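Local atomic coordinates of tail protein, 43 kDa (Neisseria meningitidis MC58, PDB entry 3D37), a protein that is of unknown function but probably forms part of the baseplate of a Mu-like phage tail. Residues T279-V284 against E332-E337; A129-A134 against D171-V176; D210-E215 against P241-H246; A95-D100 against W124-A129. One frame throughout, in Å; residues are numbered along the deposited sequence.

From the N terminus, contact 4 comes first: it closes the 95-129 loop, packing the short helix 95-100 on the turn that follows helix 113-121. Contact 2 starts where contact 4 stops, sharing Ala129, and pairs strand 130-133 with strand 174-177; the two touch where Ile127 packs on Gly172 and Leu174. Contact 3 then joins two loops of the third domain, with its centre about 28 Å from the centre of the chain, and contact 1 pairs strands 278-285 and 330-337 in the C-terminal domain. All four loops follow in series, with none nested or crossed. Contacts 3 and 4 lie far apart within one chain, but their residues meet between subunits.

Contact 1: residues T279-V284 against E332-E337; sequences TLTITV and ELRLKE
Leu280 pairs with Leu335, and Ile282 with Leu333, each through two backbone hydrogen bonds. Leu335 N lies 2.7 Å from Leu280 O, and Leu280 N lies 3.0 Å from Leu335 O. Thr281 and Arg334 form the non-hydrogen-bonded pair between them, where Thr281 CA approaches Leu333 O in a CA-H...O contact of 3.2 Å.

Apolar packing gathers round Leu335 CD1. This methyl lies 3.7 Å from Ile282 CD1 and 4.1 Å from Leu280 CD2, the two leucines side by side. Val284 meets Leu333 at about a right angle, CG2 to CD1.

Polar groups dominate the face of Thr281, Glu332 and Arg334. Glu332 CG packs on Thr281 CG2 at 3.5 Å. Glu332 OE2 lies in the guanidinium plane and accepts from Arg334 NH1 at 3.1 Å, the donor 30° out of the carboxylate plane; Asp28 and Asp30 form further salt bridges with Arg334. Lys336, bent at chi2 (-75°) to bring CD toward Thr279, donates from NZ to Thr279 OG1 at 3.0 Å and to the carbonyls of Leu275 and Phe278.

With Leu316 and Met203 against the leucine-rich face, this is antiparallel pairing of amphipathic strands in the C-terminal domain, of the phage-barrel clan.

Contact 2: residues A129-A134 against D171-V176; sequences AVVLKA and DGTLVV
Thr173 presses its methyl, not its hydroxyl, against Ala129: CG2 lies 3.2 Å from Ala129 O, a carbonyl that also accepts the backbone bond from Leu174 N. Chi1 (-54°) sets OG1 beside the backbone N and anti to the carbonyl carbon, which leaves CG2 anti to N and facing Ala129. OG1 donates to Asp171 OD1 at 2.7 Å, and Thr173 N donates to the same oxygen in an Asx turn. Both donors approach OD1 from one face of the carboxylate, so a single oxygen restrains both the backbone N and the hydroxyl of Thr173. Gly172, at the centre of this turn, has a positive phi of 94°.

Beyond the turn the two strands run parallel, as pairings in this mostly antiparallel chain seldom do. Val131 bonds to the residues before and after its partner Val175: its N reaches Leu174 O at 2.9 Å, and its O accepts from Val176 N at 3.1 Å. Lys133 N then meets Val176 O at 2.7 Å. Strand 174-177 is the middle of a small mixed sheet in the gp44-like second domain, with 130-133 at one edge and the antiparallel strand 165-168 at the other.

Val130, Leu132, Leu174 and Val176 share the face covered by helices 113-121 and 151-161; Val130 CG1 lies 4.2 Å from Leu174 CD2. Val131, which with Val175 lies on the other face, touches Thr173 CG2 through its own CG2 at 4.0 Å. Lys133 passes its CG 3.7 Å from Val175 CG1 before its amino group leads away to a salt bridge with Glu169.

Contact 3: residues D210-E215 against P241-H246; sequences DNRFSE and PTMTLH
Two successive bends fold the Met243 side chain back on itself, chi2 (-76°) placing SD and chi3 (-80°) placing CE, and this lets it touch Arg212 and Ser214 at once. Arg212 leaves its backbone with CG anti to N but is bent at chi3 (90°), which sets NE and starts the turn toward the methionine. The sulfur SD then lies over one face of the guanidinium, 3.2 Å from Arg212 NH2 and 3.7 Å from Arg212 CZ, while the two side chains cross obliquely. Asp240 offers that guanidinium a long, weak ion pair.

At the far end of the thioether, Met243 CE packs against the other neighbour, 3.5 Å from Ser214 N and 3.6 Å from Ser214 CB. Ser214 CB also sits 3.2 Å from Leu245 O, beside the methionine methyl, so both press on the same side of the serine. Its hydroxyl bonds to the backbone N of Arg247, just beyond the second segment. Phe213 turns its CB away from the 241-246 loop and meets Trp273 edge-to-face.

Held by packing rather than by direct polar bonds between the two segments, this is a loop-to-loop contact of the third domain at a subunit interface: Trp124 of a second subunit stands edge-to-face with His246, and Gly56 of that subunit packs on Arg212 and Leu245.

Contact 4: residues A95-D100 against W124-A129; sequences AGFLVD and WPQIKA
Phe97 and Trp124 lean together with their ring planes 27° apart, but they are slid so far that the rings barely overlap. The centroids of the phenyl and the five-membered indole ring are 4.8 Å apart, and the closest ring atoms, Phe97 CG and Trp124 CD1, meet at 3.6 Å. What lies over the pyrrole part of the indole is the methylene of the phenylalanine: Phe97 CB makes a CH-pi contact 3.8 Å from the five-membered ring centroid, only 17° off its normal. Phe97 CG is anti to its carbonyl carbon (chi1 -69°), which sets CG against Trp124 CD1.

Leu98, one residue on along the helix, approaches the same face of the indole over its six-membered ring. The leucine and the indole slide past each other in opposite directions, though the modelled distance from CD2 to the nearest ring carbon is too short to be trusted. Leu98 CD2 also touches Ile127 CD1 at 4.1 Å. Gln126 comes at about a right angle to Phe97, its CG 3.9 Å from Phe97 CE2. Pro125 and Gln126 hold the middle positions of a beta-turn in which Ile127 N bonds to Trp124 O at 2.6 Å, bringing Trp124, Gln126 and Ile127 to bear on the helix.

Val151 of helix 151-161 packs on both Leu98 and Trp124. His246 of a third subunit packs on Phe97 and Gln126, and Arg247 of that subunit forms a salt bridge with Asp100. This is the packing of a short helix on a beta-turn through an offset Phe-Trp pair and CH-pi contacts, within the gp44-like second domain, at a subunit interface.

Contact 1: residues T279-V284 against E332-E337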
loop_
_atom_site.group_PDB
_atom_site.type_symbol
_atom_site.label_atom_id
_atom_site.label_comp_id
_atom_site.label_asym_id
_atom_site.label_seq_id
_atom_site.Cartn_x
_atom_site.Cartn_y
_atom_site.Cartn_z
ATOM N N THR A 279 7.442 27.340 13.515
ATOM C CA THR A 279 6.489 26.455 14.216
ATOM C C THR A 279 7.229 25.215 14.693
ATOM O O THR A 279 7.976 24.608 13.934
ATOM C CB THR A 279 5.301 25.993 13.296
ATOM O OG1 THR A 279 4.810 27.128 12.577
ATOM C CG2 THR A 279 4.163 25.347 14.149
ATOM N N LEU A 280 7.017 24.869 15.959
ATOM C CA LEU A 280 7.444 23.613 16.561
ATOM C C LEU A 280 6.196 22.794 16.820
ATOM O O LEU A 280 5.344 23.220 17.598
ATOM C CB LEU A 280 8.171 23.902 17.863
ATOM C CG LEU A 280 8.551 22.720 18.769
ATOM C CD1 LEU A 280 9.527 21.780 18.122
ATOM C CD2 LEU A 280 9.079 23.302 20.144
ATOM N N THR A 281 6.046 21.679 16.120
ATOM C CA THR A 281 4.912 20.747 16.293
ATOM C C THR A 281 5.369 19.479 17.012
ATOM O O THR A 281 6.189 18.706 16.501
ATOM C CB THR A 281 4.223 20.413 14.924
ATOM O OG1 THR A 281 3.960 21.633 14.227
ATOM C CG2 THR A 281 2.933 19.720 15.113
ATOM N N ILE A 282 4.902 19.301 18.250
ATOM C CA ILE A 282 5.243 18.112 19.026
ATOM C C ILE A 282 4.048 17.180 19.131
ATOM O O ILE A 282 2.930 17.601 19.420
ATOM C CB ILE A 282 5.737 18.526 20.425
ATOM C CG1 ILE A 282 7.096 19.210 20.283
ATOM C CG2 ILE A 282 5.742 17.295 21.404
ATOM C CD1 ILE A 282 7.634 19.830 21.528
ATOM N N THR A 283 4.276 15.898 18.907
ATOM C CA THR A 283 3.260 14.917 19.127
ATOM C C THR A 283 3.600 14.067 20.399
ATOM O O THR A 283 4.757 13.614 20.542
ATOM C CB THR A 283 3.096 14.030 17.868
ATOM O OG1 THR A 283 2.865 14.882 16.716
ATOM C CG2 THR A 283 1.924 13.078 18.053
ATOM N N VAL A 284 2.595 13.940 21.295
ATOM C CA VAL A 284 2.669 13.208 22.554
ATOM C C VAL A 284 1.577 12.177 22.631
ATOM O O VAL A 284 0.563 12.274 21.962
ATOM C CB VAL A 284 2.681 14.090 23.831
ATOM C CG1 VAL A 284 3.969 14.862 23.923
ATOM C CG2 VAL A 284 1.415 15.019 23.908
ATOM N N GLU A 332 -1.382 16.507 19.169
ATOM C CA GLU A 332 -0.454 17.394 18.451
ATOM C C GLU A 332 -0.475 18.734 19.062
ATOM O O GLU A 332 -1.562 19.365 19.283
ATOM C CB GLU A 332 -0.869 17.443 16.976
ATOM C CG GLU A 332 -0.208 18.541 16.156
ATOM C CD GLU A 332 -0.811 18.585 14.713
ATOM O OE1 GLU A 332 -0.748 17.488 14.086
ATOM O OE2 GLU A 332 -1.318 19.684 14.294
ATOM N N LEU A 333 0.717 19.207 19.373
ATOM C CA LEU A 333 0.925 20.477 20.056
ATOM C C LEU A 333 1.645 21.445 19.105
ATOM O O LEU A 333 2.784 21.181 18.703
ATOM C CB LEU A 333 1.722 20.275 21.350
ATOM C CG LEU A 333 1.224 19.188 22.348
ATOM C CD1 LEU A 333 2.309 18.959 23.395
ATOM C CD2 LEU A 333 -0.114 19.594 22.973
ATOM N N ARG A 334 0.951 22.492 18.678
ATOM C CA ARG A 334 1.514 23.470 17.735
ATOM C C ARG A 334 2.024 24.628 18.559
ATOM O O ARG A 334 1.275 25.429 19.067
ATOM C CB ARG A 334 0.479 23.925 16.694
ATOM C CG ARG A 334 -0.049 22.706 15.916
ATOM C CD ARG A 334 -0.867 23.115 14.674
ATOM N NE ARG A 334 -2.113 23.774 15.033
ATOM C CZ ARG A 334 -3.275 23.158 15.189
ATOM N NH1 ARG A 334 -3.387 21.835 15.068
ATOM N NH2 ARG A 334 -4.330 23.859 15.521
ATOM N N LEU A 335 3.337 24.657 18.700
ATOM C CA LEU A 335 4.043 25.541 19.590
ATOM C C LEU A 335 4.749 26.678 18.842
ATOM O O LEU A 335 5.265 26.513 17.721
ATOM C CB LEU A 335 5.011 24.712 20.408
ATOM C CG LEU A 335 4.391 23.775 21.435
ATOM C CD1 LEU A 335 5.355 22.668 21.819
ATOM C CD2 LEU A 335 3.905 24.598 22.683
ATOM N N LYS A 336 4.762 27.845 19.472
ATOM C CA LYS A 336 5.311 29.047 18.902
ATOM C C LYS A 336 6.301 29.654 19.863
ATOM O O LYS A 336 6.269 29.359 21.056
ATOM C CB LYS A 336 4.183 30.052 18.592
ATOM C CG LYS A 336 3.156 29.544 17.522
ATOM C CD LYS A 336 3.822 29.645 16.142
ATOM C CE LYS A 336 2.927 29.499 14.976
ATOM N NZ LYS A 336 3.711 29.663 13.733
ATOM N N GLU A 337 7.199 30.483 19.318
ATOM C CA GLU A 337 8.083 31.306 20.112
ATOM C C GLU A 337 7.312 31.992 21.249
ATOM O O GLU A 337 6.235 32.598 21.054
ATOM C CB GLU A 337 8.746 32.368 19.236
ATOM C CG GLU A 337 9.823 33.184 19.914
ATOM C CD GLU A 337 10.520 34.182 18.991
ATOM O OE1 GLU A 337 10.122 34.350 17.811
ATOM O OE2 GLU A 337 11.432 34.854 19.501
#

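Contact 2: residues A129-A134 against D171-V176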
loop_
_atom_site.group_PDB
_atom_site.type_symbol
_atom_site.label_atom_id
_atom_site.label_comp_id
_atom_site.label_asym_id
_atom_site.label_seq_id
_atom_site.Cartn_x
_atom_site.Cartn_y
_atom_site.Cartn_z
ATOM N N ALA A 129 -21.632 33.716 28.004
ATOM C CA ALA A 129 -20.824 34.754 28.666
ATOM C C ALA A 129 -19.765 35.273 27.726
ATOM O O ALA A 129 -19.255 34.528 26.872
ATOM C CB ALA A 129 -20.167 34.240 29.937
ATOM N N VAL A 130 -19.457 36.566 27.870
ATOM C CA VAL A 130 -18.328 37.195 27.189
ATOM C C VAL A 130 -17.368 37.746 28.266
ATOM O O VAL A 130 -17.777 38.477 29.164
ATOM C CB VAL A 130 -18.796 38.293 26.235
ATOM C CG1 VAL A 130 -17.654 38.782 25.359
ATOM C CG2 VAL A 130 -19.965 37.780 25.404
ATOM N N VAL A 131 -16.098 37.402 28.145
ATOM C CA VAL A 131 -15.096 37.669 29.157
ATOM C C VAL A 131 -13.925 38.366 28.462
ATOM O O VAL A 131 -13.735 38.234 27.225
ATOM C CB VAL A 131 -14.709 36.331 29.876
ATOM C CG1 VAL A 131 -13.289 36.343 30.458
ATOM C CG2 VAL A 131 -15.730 36.007 30.984
ATOM N N LEU A 132 -13.194 39.175 29.238
ATOM C CA LEU A 132 -12.011 39.883 28.736
ATOM C C LEU A 132 -10.857 39.158 29.393
ATOM O O LEU A 132 -10.863 38.886 30.603
ATOM C CB LEU A 132 -12.036 41.406 29.017
ATOM C CG LEU A 132 -10.888 42.326 28.528
ATOM C CD1 LEU A 132 -10.966 42.671 27.061
ATOM C CD2 LEU A 132 -10.808 43.634 29.369
ATOM N N LYS A 133 -9.903 38.756 28.565
ATOM C CA LYS A 133 -8.749 38.001 29.048
ATOM C C LYS A 133 -7.527 38.920 28.871
ATOM O O LYS A 133 -6.618 38.688 28.055
ATOM C CB LYS A 133 -8.659 36.668 28.286
ATOM C CG LYS A 133 -8.575 35.443 29.152
ATOM C CD LYS A 133 -9.840 35.199 29.938
ATOM C CE LYS A 133 -9.665 34.031 30.872
ATOM N NZ LYS A 133 -9.586 32.752 30.106
ATOM N N ALA A 134 -7.547 40.003 29.651
ATOM C CA ALA A 134 -6.580 41.096 29.513
ATOM C C ALA A 134 -6.558 41.969 30.794
ATOM O O ALA A 134 -7.516 41.967 31.583
ATOM C CB ALA A 134 -6.897 41.921 28.265
ATOM N N ASP A 171 -16.128 25.860 27.395
ATOM C CA ASP A 171 -17.524 25.919 27.820
ATOM C C ASP A 171 -18.410 26.839 26.995
ATOM O O ASP A 171 -19.519 27.063 27.390
ATOM C CB ASP A 171 -17.664 26.277 29.325
ATOM C CG ASP A 171 -17.285 27.712 29.653
ATOM O OD1 ASP A 171 -16.880 28.498 28.761
ATOM O OD2 ASP A 171 -17.341 28.014 30.874
ATOM N N GLY A 172 -17.924 27.398 25.887
ATOM C CA GLY A 172 -18.760 28.220 25.028
ATOM C C GLY A 172 -18.705 29.738 25.303
ATOM O O GLY A 172 -19.411 30.493 24.642
ATOM N N THR A 173 -17.872 30.168 26.260
ATOM C CA THR A 173 -17.641 31.617 26.535
ATOM C C THR A 173 -16.774 32.211 25.436
ATOM O O THR A 173 -15.763 31.626 25.040
ATOM C CB THR A 173 -16.899 31.801 27.886
ATOM O OG1 THR A 173 -17.607 31.135 28.920
ATOM C CG2 THR A 173 -16.709 33.237 28.270
ATOM N N LEU A 174 -17.194 33.371 24.922
ATOM C CA LEU A 174 -16.398 34.137 24.009
ATOM C C LEU A 174 -15.372 34.970 24.845
ATOM O O LEU A 174 -15.750 35.627 25.834
ATOM C CB LEU A 174 -17.310 35.017 23.174
ATOM C CG LEU A 174 -16.664 35.987 22.185
ATOM C CD1 LEU A 174 -15.822 35.275 21.102
ATOM C CD2 LEU A 174 -17.771 36.878 21.579
ATOM N N VAL A 175 -14.093 34.902 24.468
ATOM C CA VAL A 175 -13.051 35.653 25.141
ATOM C C VAL A 175 -12.535 36.638 24.119
ATOM O O VAL A 175 -12.488 36.304 22.951
ATOM C CB VAL A 175 -11.955 34.769 25.669
ATOM C CG1 VAL A 175 -10.742 35.596 26.121
ATOM C CG2 VAL A 175 -12.461 33.918 26.807
ATOM N N VAL A 176 -12.305 37.899 24.529
ATOM C CA VAL A 176 -11.393 38.810 23.788
ATOM C C VAL A 176 -10.262 39.012 24.751
ATOM O O VAL A 176 -10.474 39.231 25.961
ATOM C CB VAL A 176 -12.002 40.130 23.278
ATOM C CG1 VAL A 176 -10.904 41.031 22.738
ATOM C CG2 VAL A 176 -12.963 39.870 22.131
#

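Contact 3: residues D210-E215 against P241-H246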
loop_
_atom_site.group_PDB
_atom_site.type_symbol
_atom_site.label_atom_id
_atom_site.label_comp_id
_atom_site.label_asym_id
_atom_site.label_seq_id
_atom_site.Cartn_x
_atom_site.Cartn_y
_atom_site.Cartn_z
ATOM N N ASP A 210 9.106 33.641 4.225
ATOM C CA ASP A 210 8.166 34.334 3.352
ATOM C C ASP A 210 7.938 35.819 3.670
ATOM O O ASP A 210 7.887 36.681 2.787
ATOM C CB ASP A 210 6.799 33.675 3.512
ATOM C CG ASP A 210 6.354 32.954 2.295
ATOM O OD1 ASP A 210 5.967 31.759 2.464
ATOM O OD2 ASP A 210 6.358 33.602 1.189
ATOM N N ASN A 211 7.677 36.077 4.942
ATOM C CA ASN A 211 7.237 37.363 5.401
ATOM C C ASN A 211 8.294 37.998 6.286
ATOM O O ASN A 211 7.991 38.715 7.221
ATOM C CB ASN A 211 5.876 37.220 6.086
ATOM C CG ASN A 211 4.734 37.157 5.081
ATOM O OD1 ASN A 211 4.742 37.877 4.065
ATOM N ND2 ASN A 211 3.747 36.334 5.357
ATOM N N ARG A 212 9.547 37.709 5.956
ATOM C CA ARG A 212 10.676 38.333 6.592
ATOM C C ARG A 212 11.225 39.374 5.622
ATOM O O ARG A 212 11.873 39.058 4.607
ATOM C CB ARG A 212 11.737 37.302 6.941
ATOM C CG ARG A 212 13.004 37.957 7.524
ATOM C CD ARG A 212 13.815 36.984 8.421
ATOM N NE ARG A 212 14.819 36.229 7.671
ATOM C CZ ARG A 212 16.036 36.689 7.341
ATOM N NH1 ARG A 212 16.896 35.917 6.664
ATOM N NH2 ARG A 212 16.405 37.930 7.693
ATOM N N PHE A 213 10.943 40.629 5.936
ATOM C CA PHE A 213 11.241 41.717 5.053
ATOM C C PHE A 213 12.448 42.493 5.571
ATOM O O PHE A 213 12.759 42.450 6.776
ATOM C CB PHE A 213 9.999 42.585 4.935
ATOM C CG PHE A 213 8.798 41.825 4.457
ATOM C CD1 PHE A 213 8.757 41.322 3.171
ATOM C CD2 PHE A 213 7.723 41.610 5.279
ATOM C CE1 PHE A 213 7.664 40.619 2.724
ATOM C CE2 PHE A 213 6.613 40.912 4.829
ATOM C CZ PHE A 213 6.585 40.421 3.551
ATOM N N SER A 214 13.142 43.156 4.643
ATOM C CA SER A 214 14.352 43.906 4.956
ATOM C C SER A 214 14.024 45.285 5.567
ATOM O O SER A 214 14.532 45.635 6.639
ATOM C CB SER A 214 15.221 44.056 3.695
ATOM O OG SER A 214 14.654 44.995 2.783
ATOM N N GLU A 215 13.212 46.070 4.860
ATOM C CA GLU A 215 12.632 47.280 5.397
ATOM C C GLU A 215 11.135 47.168 5.164
ATOM O O GLU A 215 10.705 46.617 4.147
ATOM C CB GLU A 215 13.135 48.545 4.674
ATOM C CG GLU A 215 14.669 48.773 4.738
ATOM C CD GLU A 215 15.108 50.152 4.232
ATOM O OE1 GLU A 215 14.299 51.122 4.242
ATOM O OE2 GLU A 215 16.298 50.260 3.841
ATOM N N PRO A 241 18.758 45.303 10.651
ATOM C CA PRO A 241 20.069 45.328 10.016
ATOM C C PRO A 241 20.716 43.951 9.787
ATOM O O PRO A 241 21.814 43.900 9.225
ATOM C CB PRO A 241 20.910 46.207 10.972
ATOM C CG PRO A 241 19.891 47.022 11.730
ATOM C CD PRO A 241 18.793 46.006 11.948
ATOM N N THR A 242 20.056 42.859 10.190
ATOM C CA THR A 242 20.555 41.498 9.890
ATOM C C THR A 242 20.066 40.907 8.538
ATOM O O THR A 242 20.572 39.870 8.104
ATOM C CB THR A 242 20.222 40.517 11.030
ATOM O OG1 THR A 242 20.386 41.179 12.289
ATOM C CG2 THR A 242 21.141 39.272 10.972
ATOM N N MET A 243 19.085 41.556 7.900
ATOM C CA MET A 243 18.675 41.262 6.506
ATOM C C MET A 243 19.658 41.908 5.518
ATOM O O MET A 243 19.726 43.139 5.430
ATOM C CB MET A 243 17.247 41.806 6.204
ATOM C CG MET A 243 16.068 40.806 6.383
ATOM S SD MET A 243 15.949 39.616 5.028
ATOM C CE MET A 243 15.123 40.485 3.701
ATOM N N THR A 244 20.401 41.091 4.770
ATOM C CA THR A 244 21.219 41.611 3.668
ATOM C C THR A 244 20.405 41.735 2.369
ATOM O O THR A 244 20.595 42.685 1.595
ATOM C CB THR A 244 22.471 40.759 3.404
ATOM O OG1 THR A 244 22.109 39.381 3.350
ATOM C CG2 THR A 244 23.475 40.954 4.499
ATOM N N LEU A 245 19.487 40.793 2.155
ATOM C CA LEU A 245 18.683 40.731 0.925
ATOM C C LEU A 245 17.674 41.870 0.853
ATOM O O LEU A 245 16.992 42.169 1.823
ATOM C CB LEU A 245 17.936 39.385 0.828
ATOM C CG LEU A 245 18.757 38.097 0.911
ATOM C CD1 LEU A 245 17.827 36.881 0.963
ATOM C CD2 LEU A 245 19.770 37.993 -0.249
ATOM N N HIS A 246 17.584 42.496 -0.312
ATOM C CA HIS A 246 16.606 43.535 -0.570
ATOM C C HIS A 246 15.201 42.945 -0.726
ATOM O O HIS A 246 14.896 42.297 -1.723
ATOM C CB HIS A 246 16.997 44.313 -1.835
ATOM C CG HIS A 246 16.130 45.502 -2.120
ATOM N ND1 HIS A 246 16.123 46.627 -1.325
ATOM C CD2 HIS A 246 15.272 45.759 -3.139
ATOM C CE1 HIS A 246 15.284 47.518 -1.829
ATOM N NE2 HIS A 246 14.761 47.021 -2.934
#

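Contact 4: residues A95-D100 against W124-A129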
loop_
_atom_site.group_PDB
_atom_site.type_symbol
_atom_site.label_atom_id
_atom_site.label_comp_id
_atom_site.label_asym_id
_atom_site.label_seq_id
_atom_site.Cartn_x
_atom_site.Cartn_y
_atom_site.Cartn_z
ATOM N N ALA A 95 -18.170 29.805 17.535
ATOM C CA ALA A 95 -17.643 30.805 16.606
ATOM C C ALA A 95 -18.143 30.563 15.227
ATOM O O ALA A 95 -18.151 31.459 14.477
ATOM C CB ALA A 95 -16.112 30.803 16.601
ATOM N N GLY A 96 -18.504 29.326 14.863
ATOM C CA GLY A 96 -19.139 29.039 13.579
ATOM C C GLY A 96 -20.304 29.955 13.202
ATOM O O GLY A 96 -20.401 30.356 12.076
ATOM N N PHE A 97 -21.195 30.266 14.146
ATOM C CA PHE A 97 -22.203 31.298 13.956
ATOM C C PHE A 97 -21.636 32.675 13.555
ATOM O O PHE A 97 -22.089 33.299 12.601
ATOM C CB PHE A 97 -23.001 31.513 15.248
ATOM C CG PHE A 97 -23.902 30.360 15.611
ATOM C CD1 PHE A 97 -25.022 30.061 14.822
ATOM C CD2 PHE A 97 -23.643 29.595 16.763
ATOM C CE1 PHE A 97 -25.866 29.016 15.162
ATOM C CE2 PHE A 97 -24.474 28.539 17.114
ATOM C CZ PHE A 97 -25.605 28.252 16.314
ATOM N N LEU A 98 -20.650 33.155 14.303
ATOM C CA LEU A 98 -20.044 34.466 14.023
ATOM C C LEU A 98 -19.268 34.482 12.701
ATOM O O LEU A 98 -19.303 35.459 11.983
ATOM C CB LEU A 98 -19.144 34.860 15.189
ATOM C CG LEU A 98 -19.803 34.798 16.583
ATOM C CD1 LEU A 98 -19.252 35.848 17.530
ATOM C CD2 LEU A 98 -21.305 34.936 16.477
ATOM N N VAL A 99 -18.599 33.373 12.372
ATOM C CA VAL A 99 -17.907 33.202 11.087
ATOM C C VAL A 99 -18.847 33.187 9.901
ATOM O O VAL A 99 -18.502 33.661 8.793
ATOM C CB VAL A 99 -17.070 31.865 11.042
ATOM C CG1 VAL A 99 -16.693 31.528 9.624
ATOM C CG2 VAL A 99 -15.831 31.943 11.960
ATOM N N ASP A 100 -20.023 32.604 10.112
ATOM C CA ASP A 100 -21.003 32.436 9.046
ATOM C C ASP A 100 -21.867 33.695 8.883
ATOM O O ASP A 100 -22.164 34.093 7.776
ATOM C CB ASP A 100 -21.975 31.293 9.339
ATOM C CG ASP A 100 -21.344 29.898 9.282
ATOM O OD1 ASP A 100 -20.181 29.666 8.831
ATOM O OD2 ASP A 100 -22.077 29.004 9.751
ATOM N N TRP A 124 -26.518 35.592 19.742
ATOM C CA TRP A 124 -26.309 34.199 19.932
ATOM C C TRP A 124 -26.278 33.879 21.389
ATOM O O TRP A 124 -25.209 33.707 21.970
ATOM C CB TRP A 124 -25.067 33.717 19.174
ATOM C CG TRP A 124 -25.319 33.865 17.725
ATOM C CD1 TRP A 124 -26.007 33.004 16.915
ATOM C CD2 TRP A 124 -24.933 34.953 16.920
ATOM N NE1 TRP A 124 -26.059 33.504 15.638
ATOM C CE2 TRP A 124 -25.392 34.697 15.615
ATOM C CE3 TRP A 124 -24.195 36.117 17.159
ATOM C CZ2 TRP A 124 -25.174 35.582 14.551
ATOM C CZ3 TRP A 124 -23.986 36.993 16.103
ATOM C CH2 TRP A 124 -24.466 36.714 14.815
ATOM N N PRO A 125 -27.488 33.755 21.992
ATOM C CA PRO A 125 -27.575 33.555 23.423
ATOM C C PRO A 125 -26.966 32.262 23.823
ATOM O O PRO A 125 -26.627 32.084 25.003
ATOM C CB PRO A 125 -29.088 33.609 23.716
ATOM C CG PRO A 125 -29.738 33.341 22.434
ATOM C CD PRO A 125 -28.824 33.856 21.376
ATOM N N GLN A 126 -26.832 31.377 22.828
ATOM C CA GLN A 126 -26.030 30.171 22.912
ATOM C C GLN A 126 -24.589 30.465 23.457
ATOM O O GLN A 126 -24.015 29.687 24.245
ATOM C CB GLN A 126 -26.097 29.388 21.542
ATOM C CG GLN A 126 -26.200 30.256 20.175
ATOM C CD GLN A 126 -27.636 30.478 19.465
ATOM O OE1 GLN A 126 -28.603 30.731 20.064
ATOM N NE2 GLN A 126 -27.652 30.450 18.187
ATOM N N ILE A 127 -24.036 31.624 23.092
ATOM C CA ILE A 127 -22.829 32.163 23.754
ATOM C C ILE A 127 -23.300 32.857 25.056
ATOM O O ILE A 127 -23.804 33.973 25.037
ATOM C CB ILE A 127 -22.028 33.150 22.810
ATOM C CG1 ILE A 127 -21.651 32.460 21.490
ATOM C CG2 ILE A 127 -20.765 33.680 23.507
ATOM C CD1 ILE A 127 -21.302 33.406 20.324
ATOM N N LYS A 128 -23.120 32.177 26.184
ATOM C CA LYS A 128 -23.746 32.568 27.442
ATOM C C LYS A 128 -22.906 33.485 28.339
ATOM O O LYS A 128 -23.426 33.970 29.345
ATOM C CB LYS A 128 -24.136 31.326 28.239
ATOM C CG LYS A 128 -25.337 30.564 27.718
ATOM C CD LYS A 128 -25.473 29.234 28.436
ATOM C CE LYS A 128 -26.705 28.447 27.937
ATOM N NZ LYS A 128 -26.614 26.949 28.200
ATOM N N ALA A 129 -21.632 33.716 28.004
ATOM C CA ALA A 129 -20.824 34.754 28.666
ATOM C C ALA A 129 -19.765 35.273 27.726
ATOM O O ALA A 129 -19.255 34.528 26.872
ATOM C CB ALA A 129 -20.167 34.240 29.937
#